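PDB 2PR7: haloacid dehalogenase/epoxide hydrolase family from Corynebacterium glutamicum ATCC 13032, which is of unknown function but belongs to the haloacid dehalogenase (HAD) superfamily, binds a calcium ion in the crystal and is probably a metal-dependent hydrolase. Local coordinates for residues Met2-Asp8 with Asp93-Asp99; Gly36-Leu40 with Ala83-Ile87; Asp19-Trp23 with Tyr117-Asp121. Numbering follows the deposited sequence.

Interaction 1: Met2-Asp8 with Asp93-Asp99; sequences MRGLIVD and DCVLVDD. With CA (calcium ion), chain C.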
# COMPACT_ATOMS: atom_id res chain seq x y z
N MSE A 2 2.66 5.78 13.05
CA MSE A 2 2.22 5.20 11.75
C MSE A 2 2.63 6.17 10.66
O MSE A 2 1.99 7.21 10.43
CB MSE A 2 0.68 4.94 11.66
CG MSE A 2 0.09 3.54 12.11
SE MSE A 2 1.24 2.53 13.04
CE MSE A 2 1.95 1.66 11.50
N ARG A 3 3.72 5.80 9.99
CA ARG A 3 4.43 6.67 9.09
C ARG A 3 4.46 6.14 7.66
O ARG A 3 4.85 6.87 6.77
CB ARG A 3 5.90 6.74 9.56
CG ARG A 3 6.18 7.38 10.93
CD ARG A 3 5.50 8.72 11.14
NE ARG A 3 5.52 9.58 9.96
CZ ARG A 3 4.56 10.46 9.66
NH1 ARG A 3 3.49 10.62 10.44
NH2 ARG A 3 4.66 11.20 8.57
N GLY A 4 4.10 4.88 7.45
CA GLY A 4 4.22 4.25 6.17
C GLY A 4 2.93 3.56 5.77
O GLY A 4 2.33 2.87 6.58
N LEU A 5 2.54 3.72 4.50
CA LEU A 5 1.35 3.06 3.92
C LEU A 5 1.79 2.23 2.73
O LEU A 5 2.24 2.79 1.70
CB LEU A 5 0.34 4.12 3.50
CG LEU A 5 -0.94 3.69 2.74
CD1 LEU A 5 -1.74 2.62 3.51
CD2 LEU A 5 -1.80 4.93 2.46
N ILE A 6 1.58 0.92 2.88
CA ILE A 6 1.99 -0.09 1.88
C ILE A 6 0.65 -0.65 1.34
O ILE A 6 -0.19 -1.10 2.11
CB ILE A 6 2.85 -1.20 2.46
CG1 ILE A 6 4.11 -0.64 3.17
CG2 ILE A 6 3.18 -2.24 1.35
CD1 ILE A 6 4.94 -1.70 3.90
N VAL A 7 0.40 -0.51 0.04
CA VAL A 7 -0.88 -0.95 -0.55
C VAL A 7 -0.67 -1.86 -1.74
O VAL A 7 0.32 -1.75 -2.43
CB VAL A 7 -1.75 0.23 -0.99
CG1 VAL A 7 -1.79 1.34 0.11
CG2 VAL A 7 -1.28 0.81 -2.28
N ASP A 8 -1.61 -2.79 -1.92
CA ASP A 8 -1.59 -3.65 -3.09
C ASP A 8 -2.11 -2.86 -4.24
O ASP A 8 -2.72 -1.80 -4.06
CB ASP A 8 -2.37 -4.95 -2.90
CG ASP A 8 -1.95 -6.02 -3.92
OD1 ASP A 8 -1.06 -5.77 -4.81
OD2 ASP A 8 -2.46 -7.09 -3.84
N ASP A 93 6.41 0.53 11.76
CA ASP A 93 5.82 1.84 11.53
C ASP A 93 4.93 1.88 10.29
O ASP A 93 4.45 2.93 9.86
CB ASP A 93 6.92 2.92 11.44
CG ASP A 93 7.58 3.16 12.77
OD1 ASP A 93 6.93 2.86 13.81
OD2 ASP A 93 8.74 3.62 12.79
N CYS A 94 4.71 0.72 9.70
CA CYS A 94 3.94 0.65 8.44
C CYS A 94 2.63 -0.07 8.63
O CYS A 94 2.55 -1.05 9.41
CB CYS A 94 4.73 -0.05 7.35
SG CYS A 94 6.31 0.72 6.89
N VAL A 95 1.67 0.39 7.82
CA VAL A 95 0.37 -0.21 7.61
C VAL A 95 0.35 -0.92 6.25
O VAL A 95 0.69 -0.29 5.23
CB VAL A 95 -0.75 0.84 7.59
CG1 VAL A 95 -2.10 0.11 7.48
CG2 VAL A 95 -0.75 1.73 8.88
N LEU A 96 -0.14 -2.14 6.18
CA LEU A 96 -0.36 -2.81 4.91
C LEU A 96 -1.86 -2.83 4.62
O LEU A 96 -2.63 -3.31 5.49
CB LEU A 96 0.13 -4.26 4.93
CG LEU A 96 -0.28 -5.06 3.67
CD1 LEU A 96 0.67 -4.62 2.49
CD2 LEU A 96 -0.26 -6.58 3.85
N VAL A 97 -2.27 -2.41 3.44
CA VAL A 97 -3.61 -2.56 3.02
C VAL A 97 -3.63 -3.57 1.86
O VAL A 97 -3.02 -3.35 0.83
CB VAL A 97 -4.21 -1.20 2.58
CG1 VAL A 97 -5.67 -1.36 1.98
CG2 VAL A 97 -4.12 -0.12 3.69
N ASP A 98 -4.40 -4.64 1.99
CA ASP A 98 -4.35 -5.71 1.00
C ASP A 98 -5.68 -6.45 1.03
O ASP A 98 -6.29 -6.64 2.10
CB ASP A 98 -3.19 -6.66 1.35
CG ASP A 98 -2.71 -7.54 0.18
OD1 ASP A 98 -3.48 -8.38 -0.32
OD2 ASP A 98 -1.52 -7.46 -0.15
N ASP A 99 -6.11 -6.92 -0.14
CA ASP A 99 -7.37 -7.66 -0.25
C ASP A 99 -7.21 -9.17 0.03
O ASP A 99 -8.19 -9.90 -0.02
CB ASP A 99 -8.03 -7.44 -1.62
CG ASP A 99 -7.22 -8.02 -2.75
OD1 ASP A 99 -6.01 -7.84 -2.71
OD2 ASP A 99 -7.77 -8.67 -3.65
CA CA C . -4.39 -8.01 -4.43
O HOH W 1 -3.77 -9.53 -2.63
O HOH W 2 -5.89 -9.66 -5.97
O HOH W 3 -3.61 -9.74 -5.97

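Interaction 2: Gly36-Leu40 with Ala83-Ile87; sequences GTVIL and AADAI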
# COMPACT_ATOMS: atom_id res chain seq x y z
N GLY A 36 4.85 8.03 4.05
CA GLY A 36 5.47 7.39 2.90
C GLY A 36 4.56 6.32 2.31
O GLY A 36 3.83 5.66 3.04
N THR A 37 4.57 6.20 0.99
CA THR A 37 3.63 5.33 0.31
C THR A 37 4.34 4.40 -0.66
O THR A 37 5.17 4.83 -1.45
CB THR A 37 2.56 6.13 -0.45
OG1 THR A 37 3.16 7.11 -1.32
CG2 THR A 37 1.69 6.84 0.55
N VAL A 38 4.02 3.11 -0.55
CA VAL A 38 4.58 2.08 -1.42
C VAL A 38 3.47 1.18 -1.93
O VAL A 38 2.59 0.79 -1.17
CB VAL A 38 5.60 1.19 -0.68
CG1 VAL A 38 6.24 0.20 -1.66
CG2 VAL A 38 6.64 1.99 -0.07
N ILE A 39 3.50 0.86 -3.22
CA ILE A 39 2.68 -0.19 -3.77
C ILE A 39 3.55 -1.43 -3.73
O ILE A 39 4.67 -1.43 -4.26
CB ILE A 39 2.22 0.08 -5.22
CG1 ILE A 39 1.26 1.27 -5.25
CG2 ILE A 39 1.60 -1.17 -5.84
CD1 ILE A 39 0.82 1.73 -6.61
N LEU A 40 3.05 -2.46 -3.06
CA LEU A 40 3.74 -3.77 -2.97
C LEU A 40 2.80 -4.75 -3.60
O LEU A 40 1.73 -5.08 -3.04
CB LEU A 40 4.08 -4.19 -1.55
CG LEU A 40 4.81 -5.52 -1.33
CD1 LEU A 40 6.21 -5.49 -1.97
CD2 LEU A 40 4.87 -5.85 0.13
N ALA A 83 9.52 -3.34 1.26
CA ALA A 83 8.62 -2.20 1.14
C ALA A 83 8.94 -1.13 2.20
O ALA A 83 9.08 0.06 1.88
CB ALA A 83 7.19 -2.66 1.28
N ALA A 84 9.14 -1.59 3.44
CA ALA A 84 9.49 -0.71 4.54
C ALA A 84 10.82 -0.02 4.23
O ALA A 84 10.95 1.23 4.32
CB ALA A 84 9.53 -1.49 5.85
N ASP A 85 11.83 -0.82 3.86
CA ASP A 85 13.14 -0.28 3.46
C ASP A 85 13.03 0.79 2.37
O ASP A 85 13.73 1.82 2.45
CB ASP A 85 14.09 -1.41 2.97
CG ASP A 85 14.54 -2.36 4.10
OD1 ASP A 85 14.30 -2.10 5.29
OD2 ASP A 85 15.14 -3.40 3.78
N ALA A 86 12.13 0.59 1.40
CA ALA A 86 11.98 1.51 0.24
C ALA A 86 11.60 2.94 0.65
O ALA A 86 11.88 3.90 -0.08
CB ALA A 86 10.92 0.96 -0.76
N ILE A 87 10.92 3.07 1.79
CA ILE A 87 10.50 4.38 2.30
C ILE A 87 11.21 4.70 3.62
O ILE A 87 10.78 5.59 4.37
CB ILE A 87 8.95 4.51 2.40
CG1 ILE A 87 8.36 3.41 3.29
CG2 ILE A 87 8.37 4.47 1.01
CD1 ILE A 87 6.85 3.60 3.57

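Interaction 3: Asp19-Trp23 with Tyr117-Asp121; sequences DQRRW and YQQFD. With EDO (1,2-ethanediol), chain D.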
# COMPACT_ATOMS: atom_id res chain seq x y z
N ASP A 19 -13.78 4.52 -7.14
CA ASP A 19 -12.87 4.01 -6.12
C ASP A 19 -11.48 4.57 -6.37
O ASP A 19 -10.79 4.91 -5.43
CB ASP A 19 -12.87 2.46 -6.06
CG ASP A 19 -14.06 1.88 -5.24
OD1 ASP A 19 -14.91 2.64 -4.69
OD2 ASP A 19 -14.15 0.63 -5.14
N GLN A 20 -11.07 4.65 -7.62
CA GLN A 20 -9.73 5.15 -7.93
C GLN A 20 -9.62 6.62 -7.60
O GLN A 20 -8.59 7.08 -7.09
CB GLN A 20 -9.40 4.90 -9.37
CG GLN A 20 -9.30 3.40 -9.70
CD GLN A 20 -8.60 3.11 -11.00
OE1 GLN A 20 -7.58 3.73 -11.35
NE2 GLN A 20 -9.10 2.10 -11.71
N ARG A 21 -10.67 7.40 -7.87
CA ARG A 21 -10.68 8.84 -7.46
C ARG A 21 -10.53 8.95 -5.95
O ARG A 21 -9.80 9.83 -5.44
CB ARG A 21 -11.93 9.58 -7.96
CG ARG A 21 -11.99 9.87 -9.46
CD ARG A 21 -13.16 10.78 -9.85
NE ARG A 21 -14.49 10.20 -9.52
CZ ARG A 21 -15.23 9.49 -10.36
NH1 ARG A 21 -14.79 9.18 -11.58
NH2 ARG A 21 -16.42 9.03 -9.99
N ARG A 22 -11.28 8.15 -5.21
CA ARG A 22 -11.21 8.13 -3.75
C ARG A 22 -9.80 7.76 -3.23
O ARG A 22 -9.25 8.42 -2.37
CB ARG A 22 -12.33 7.28 -3.11
CG ARG A 22 -13.70 7.81 -3.32
CD ARG A 22 -14.71 6.88 -2.70
NE ARG A 22 -14.75 7.00 -1.23
CZ ARG A 22 -15.59 6.29 -0.48
NH1 ARG A 22 -16.41 5.44 -1.07
NH2 ARG A 22 -15.60 6.41 0.85
N TRP A 23 -9.17 6.81 -3.87
CA TRP A 23 -7.82 6.41 -3.49
C TRP A 23 -6.83 7.51 -3.81
O TRP A 23 -5.95 7.76 -3.02
CB TRP A 23 -7.45 5.18 -4.28
CG TRP A 23 -7.63 3.93 -3.47
CD1 TRP A 23 -8.53 2.94 -3.67
CD2 TRP A 23 -6.91 3.59 -2.26
NE1 TRP A 23 -8.38 1.97 -2.69
CE2 TRP A 23 -7.39 2.34 -1.82
CE3 TRP A 23 -5.86 4.21 -1.56
CZ2 TRP A 23 -6.87 1.68 -0.69
CZ3 TRP A 23 -5.34 3.56 -0.44
CH2 TRP A 23 -5.87 2.30 0.02
N TYR A 117 -8.70 -5.22 3.00
CA TYR A 117 -9.47 -4.45 2.03
C TYR A 117 -10.47 -5.33 1.36
O TYR A 117 -10.13 -6.19 0.52
CB TYR A 117 -8.55 -3.89 0.96
CG TYR A 117 -9.20 -2.88 0.04
CD1 TYR A 117 -9.24 -1.54 0.38
CD2 TYR A 117 -9.72 -3.24 -1.15
CE1 TYR A 117 -9.79 -0.63 -0.44
CE2 TYR A 117 -10.27 -2.32 -1.97
CZ TYR A 117 -10.30 -1.01 -1.59
OH TYR A 117 -10.84 -0.03 -2.41
N GLN A 118 -11.70 -5.21 1.79
CA GLN A 118 -12.80 -5.87 1.08
C GLN A 118 -13.71 -4.83 0.42
O GLN A 118 -14.23 -5.06 -0.65
CB GLN A 118 -13.54 -6.79 2.06
CG GLN A 118 -14.68 -7.58 1.46
CD GLN A 118 -15.17 -8.68 2.44
OE1 GLN A 118 -15.68 -8.35 3.50
NE2 GLN A 118 -15.08 -9.98 2.04
N GLN A 119 -13.92 -3.70 1.07
CA GLN A 119 -14.69 -2.60 0.44
C GLN A 119 -14.08 -1.32 0.89
O GLN A 119 -13.66 -1.21 2.05
CB GLN A 119 -16.17 -2.65 0.76
CG GLN A 119 -16.57 -2.59 2.21
CD GLN A 119 -17.87 -1.77 2.44
OE1 GLN A 119 -18.06 -1.15 3.50
NE2 GLN A 119 -18.76 -1.77 1.45
N PHE A 120 -14.01 -0.35 -0.02
CA PHE A 120 -13.34 0.90 0.28
C PHE A 120 -13.92 1.54 1.53
O PHE A 120 -13.17 2.01 2.40
CB PHE A 120 -13.39 1.90 -0.91
CG PHE A 120 -12.53 3.11 -0.70
CD1 PHE A 120 -13.02 4.24 -0.02
CD2 PHE A 120 -11.23 3.16 -1.16
CE1 PHE A 120 -12.19 5.37 0.23
CE2 PHE A 120 -10.44 4.26 -0.96
CZ PHE A 120 -10.90 5.39 -0.26
N ASP A 121 -15.24 1.58 1.65
CA ASP A 121 -15.89 2.28 2.75
C ASP A 121 -15.47 1.76 4.11
O ASP A 121 -15.43 2.53 5.05
CB ASP A 121 -17.43 2.20 2.68
CG ASP A 121 -18.04 3.03 1.56
OD1 ASP A 121 -17.50 4.06 1.21
OD2 ASP A 121 -19.13 2.66 1.07
C1 EDO D . -4.77 4.70 -9.08
O1 EDO D . -5.72 5.28 -9.98
C2 EDO D . -5.37 4.93 -7.71
O2 EDO D . -6.38 3.93 -7.51
O HOH W 4 -11.53 -0.68 -4.89
O HOH W 5 -15.04 -0.80 -2.62

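Interaction 1: Met2-Asp8 with Asp93-Asp99
Ile6 of strand 4-7 sets its CG2 3.6 Å from Leu96 CD1 and its CD1 3.8 Å from Cys94 CB, while on the other face of the sheet Leu5 CD1 meets Val97 CG2 at 3.6 Å. These contacts lie in the middle of the parallel sheet of a HAD-type Rossmann-like fold. Helix 77-86 covers the Ile6 face through Phe80, Ala83 and Ala84; helix 120-131 covers the Leu5 face through Ile127 and Phe131. Near the start of the pair the selenomethionine Met2 folds over, its CE 3.8 Å from Val95 CG2, and Gly4 passes beside Cys94, where a side chain at Gly4 would strike the SG. The backbones are joined by a parallel ladder: Arg3 N (3.0 Å) and Gly4 N (3.1 Å) to Asp93 O, Val95 N to Gly4 O (2.9 Å), Ile6 N to Val95 O (2.8 Å), Val97 N to Ile6 O (2.8 Å) and Asp8 N to Val97 O (3.1 Å). Running in the same direction, both strands bring Asp8, Asp98 and Asp99 to their C-terminal ends. Asp98 forms a salt bridge with Lys74, consistent with the lysine and acidic motifs of HAD enzymes; Asp8 lies where relatives carry their nucleophile, a role not established here. The Ala10 carbonyl and waters also bind the calcium, to which Asp8 OD2 comes at 2.2 Å and Asp99 OD1 at 2.4 Å.

Interaction 2: Gly36-Leu40 with Ala83-Ile87
Val38, Ile87 and Ala83 carry most of this contact, a strand facing the end of a helix. Val38 points from strand 36-41 straight at the last turn of helix 77-86, and its CG2 lies only 3.2 Å from Ile87 CG2, a very tight apolar approach. Its CG1 reaches to 4.2 Å from Ala83 CB. The small Ala83 is consistent with a close approach of the helix, and the same CB meets Leu40 CD2 at 4.1 Å, two residues further along the strand on the same face. Just past the helix, Ile87 N bonds to Ala84 O at 3.1 Å, and the Ile87 side chain points toward the strand, its CD1 3.7 Å from Gly36 O. A side chain on Gly36 would crowd that methyl. Ala83 also touches Ile6 of the neighbouring strand. Helix 77-86 thus lies across the sheet within the connection from edge strand 63-66 to strand 94-98, a long beta-alpha-beta crossover characteristic of Rossmann-like HAD folds.

Interaction 3: Asp19-Trp23 with Tyr117-Asp121
An aromatic cluster of Trp23, Tyr117 and Phe120 joins helix 17-32 to the start of helix 120-131. The edge of the Phe120 ring is directed at the face of the Trp23 five-membered ring, a T-shaped pair with centroids 4.8 Å apart and planes at 86°. Trp23 NE1 donates to Tyr117 OH at 3.2 Å, so the indole nitrogen has an acceptor within the cluster, where Trp23 CZ2 packs 3.7 Å from Tyr117 CE1. Arg22 covers a face of Phe120: its CB makes a CH-pi contact 4.0 Å from the ring centroid. Its guanidinium has Phe120 CD1 over one face, 3.3 Å from Arg22 CZ, and forms a salt bridge, with NH1 2.9 Å and NH2 3.0 Å from Asp121 OD1, while NE pairs with the C-terminal carboxylate of Phe137. Water extends the polar rim on the Asp19 side. One molecule links Asp19 OD2 (2.9 Å) to Tyr117 OH (2.7 Å); another gives a hydrogen bond to Asp19 OD2 (3.0 Å) and takes one from Phe120 N (2.8 Å). An aromatic centre bordered by a salt bridge and waters joins two helices on one face of an alpha/beta sandwich, the layered architecture of Rossmann-like HAD domains.

Overall arrangement
The three contacts show how one central sheet organises an alpha/beta sandwich. Interaction 1 pairs its middle strands; interaction 2 adds the neighbouring strand 36-41 and a helix on one face, its centre about 8 Å from that of interaction 1. Interaction 3, centred about 14 Å from the centre of interaction 1, joins helices 17-32 and 120-131 on the opposite face, its centre about 19 Å from that of interaction 2. The segments of interactions 1 and 3 alternate along the chain, in the order 2-8, 19-23, 93-99, 117-121, whereas interaction 2 falls between the segments of both. The calcium site sits at the C-terminal ends of the central strands, between two helical layers, as is usual for HAD domains.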